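Cytosolic IMP-GMP specific 5'-nucleotidase (Legionella pneumophila subsp. pneumophila, PDB 4OHF) probably removes the 5'-phosphate of purine nucleoside monophosphates such as IMP and GMP by hydrolysis, as a magnesium-dependent cytosolic nucleotidase of the HAD superfamily. Local coordinates at residues L255-V260 and A284-E289. Sequence-based numbering, arbitrary orientation.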
# COMPACT_ATOMS: atom_id res chain seq x y z
N LEU B 255 5.52 -18.02 -14.19
CA LEU B 255 4.80 -19.25 -14.51
C LEU B 255 5.66 -20.06 -15.50
O LEU B 255 6.36 -19.49 -16.33
CB LEU B 255 3.44 -18.86 -15.10
CG LEU B 255 2.73 -17.87 -14.16
CD1 LEU B 255 1.39 -17.43 -14.72
CD2 LEU B 255 2.55 -18.51 -12.78
N ARG B 256 5.61 -21.38 -15.41
CA ARG B 256 6.43 -22.20 -16.28
C ARG B 256 5.89 -22.50 -17.67
O ARG B 256 4.69 -22.40 -17.94
CB ARG B 256 6.80 -23.53 -15.58
CG ARG B 256 5.61 -24.41 -15.14
CD ARG B 256 6.01 -25.90 -14.99
NE ARG B 256 7.22 -26.10 -14.18
CZ ARG B 256 7.33 -25.78 -12.89
NH1 ARG B 256 8.48 -25.99 -12.25
NH2 ARG B 256 6.30 -25.26 -12.23
N PHE B 257 6.81 -22.85 -18.57
CA PHE B 257 6.48 -23.21 -19.93
C PHE B 257 6.08 -24.67 -19.97
O PHE B 257 6.47 -25.47 -19.11
CB PHE B 257 7.71 -23.04 -20.84
CG PHE B 257 7.90 -21.65 -21.37
CD1 PHE B 257 7.08 -21.17 -22.40
CD2 PHE B 257 8.91 -20.83 -20.88
CE1 PHE B 257 7.27 -19.90 -22.92
CE2 PHE B 257 9.10 -19.56 -21.41
CZ PHE B 257 8.28 -19.09 -22.43
N LEU B 258 5.29 -25.03 -20.97
CA LEU B 258 4.84 -26.40 -21.17
C LEU B 258 5.05 -26.65 -22.66
O LEU B 258 4.69 -25.82 -23.49
CB LEU B 258 3.37 -26.56 -20.79
CG LEU B 258 3.09 -26.56 -19.28
CD1 LEU B 258 1.60 -26.62 -19.00
CD2 LEU B 258 3.77 -27.76 -18.66
N SER B 259 5.66 -27.76 -22.99
CA SER B 259 5.91 -28.06 -24.40
C SER B 259 4.68 -28.71 -25.00
O SER B 259 4.14 -29.67 -24.44
CB SER B 259 7.12 -28.97 -24.53
OG SER B 259 7.41 -29.19 -25.89
N VAL B 260 4.22 -28.20 -26.14
CA VAL B 260 3.03 -28.75 -26.77
C VAL B 260 3.36 -29.59 -27.99
O VAL B 260 4.11 -29.16 -28.87
CB VAL B 260 2.05 -27.64 -27.23
CG1 VAL B 260 0.74 -28.26 -27.67
CG2 VAL B 260 1.82 -26.66 -26.11
N ALA B 284 8.31 -14.20 -19.85
CA ALA B 284 9.29 -13.46 -20.64
C ALA B 284 10.73 -13.66 -20.21
O ALA B 284 11.61 -13.79 -21.06
CB ALA B 284 8.96 -11.98 -20.61
N LYS B 285 10.95 -13.65 -18.91
CA LYS B 285 12.29 -13.82 -18.36
C LYS B 285 12.99 -15.04 -18.98
O LYS B 285 14.05 -14.91 -19.61
CB LYS B 285 12.20 -13.98 -16.84
CG LYS B 285 13.51 -14.30 -16.14
CD LYS B 285 14.44 -13.10 -16.07
CE LYS B 285 15.03 -12.95 -14.65
NZ LYS B 285 15.66 -14.20 -14.14
N LYS B 286 12.39 -16.21 -18.82
CA LYS B 286 12.99 -17.43 -19.36
C LYS B 286 13.12 -17.42 -20.87
O LYS B 286 14.12 -17.89 -21.41
CB LYS B 286 12.19 -18.66 -18.92
CG LYS B 286 12.70 -19.96 -19.50
CD LYS B 286 12.28 -21.14 -18.65
CE LYS B 286 12.39 -22.45 -19.42
NZ LYS B 286 13.78 -22.78 -19.84
N PHE B 287 12.11 -16.88 -21.55
CA PHE B 287 12.11 -16.82 -23.01
C PHE B 287 13.29 -16.03 -23.53
O PHE B 287 14.00 -16.46 -24.44
CB PHE B 287 10.80 -16.17 -23.50
CG PHE B 287 10.69 -16.05 -25.00
CD1 PHE B 287 11.24 -14.95 -25.66
CD2 PHE B 287 10.04 -17.03 -25.75
CE1 PHE B 287 11.13 -14.83 -27.06
CE2 PHE B 287 9.93 -16.93 -27.14
CZ PHE B 287 10.48 -15.82 -27.79
N THR B 288 13.50 -14.87 -22.94
CA THR B 288 14.59 -13.99 -23.33
C THR B 288 15.96 -14.61 -23.03
O THR B 288 16.91 -14.47 -23.82
CB THR B 288 14.46 -12.63 -22.60
OG1 THR B 288 13.18 -12.06 -22.91
CG2 THR B 288 15.57 -11.67 -23.03
N GLU B 289 16.06 -15.30 -21.90
CA GLU B 289 17.32 -15.94 -21.53
C GLU B 289 17.64 -17.07 -22.49
O GLU B 289 18.72 -17.11 -23.08
CB GLU B 289 17.25 -16.46 -20.09
CG GLU B 289 17.90 -15.54 -19.06
CD GLU B 289 17.30 -15.69 -17.67
OE1 GLU B 289 17.01 -16.84 -17.26
OE2 GLU B 289 17.12 -14.66 -16.98
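Phe257 meets the first turn of helix 284-290 with the edge of its ring, fitting against Lys286 and Phe287. On the Lys286 side, the aliphatic chain runs past the CD2-CE2 edge near the ring plane: Lys286 CB lies 4.1 Å from Phe257 CE2, and Lys286 CD comes equally near Phe257 CD2. The next residue takes the far end of the ring, where Phe257 CZ sits 4.0 Å from Phe287 CB. Contact with Phe287 is therefore made through its methylene and not by stacking, and Phe257 CZ lies near the plane of the Phe287 ring, at its edge. No hydrogen bond or salt bridge links the two segments.

With CG anti to its carbonyl carbon (chi1 -86°), Phe257 sends its ring from the strand towards the helix. Lys286 has CG anti to the backbone N (chi1 177°) and stays largely extended until chi4, where the bend carries NZ on to a salt bridge with Asp290 and a hydrogen bond to Gly272 O. The lysine thus lines the ring edge with its methylenes while its charge is met beyond it. Within the helix, Ala284 O accepts both Thr288 N at 2.9 Å and Thr288 OG1 at 3.0 Å, the hydroxyl approaching from above the carbonyl plane; OG1 also has a hydrogen bond with Trp318 NE1.

Further out, Ile274 touches both phenylalanines, and the Phe287 ring meets Phe240 edge-to-face and packs on Phe206 and Ile298. This is a helix packed against the sheet of the HAD-like domain, away from the magnesium and GMP sites. Strand 257-260 runs antiparallel between strands 277-281 and 267-269; helix 284-290 follows directly after 277-281 and leads to strand 298-302 of the same mixed sheet.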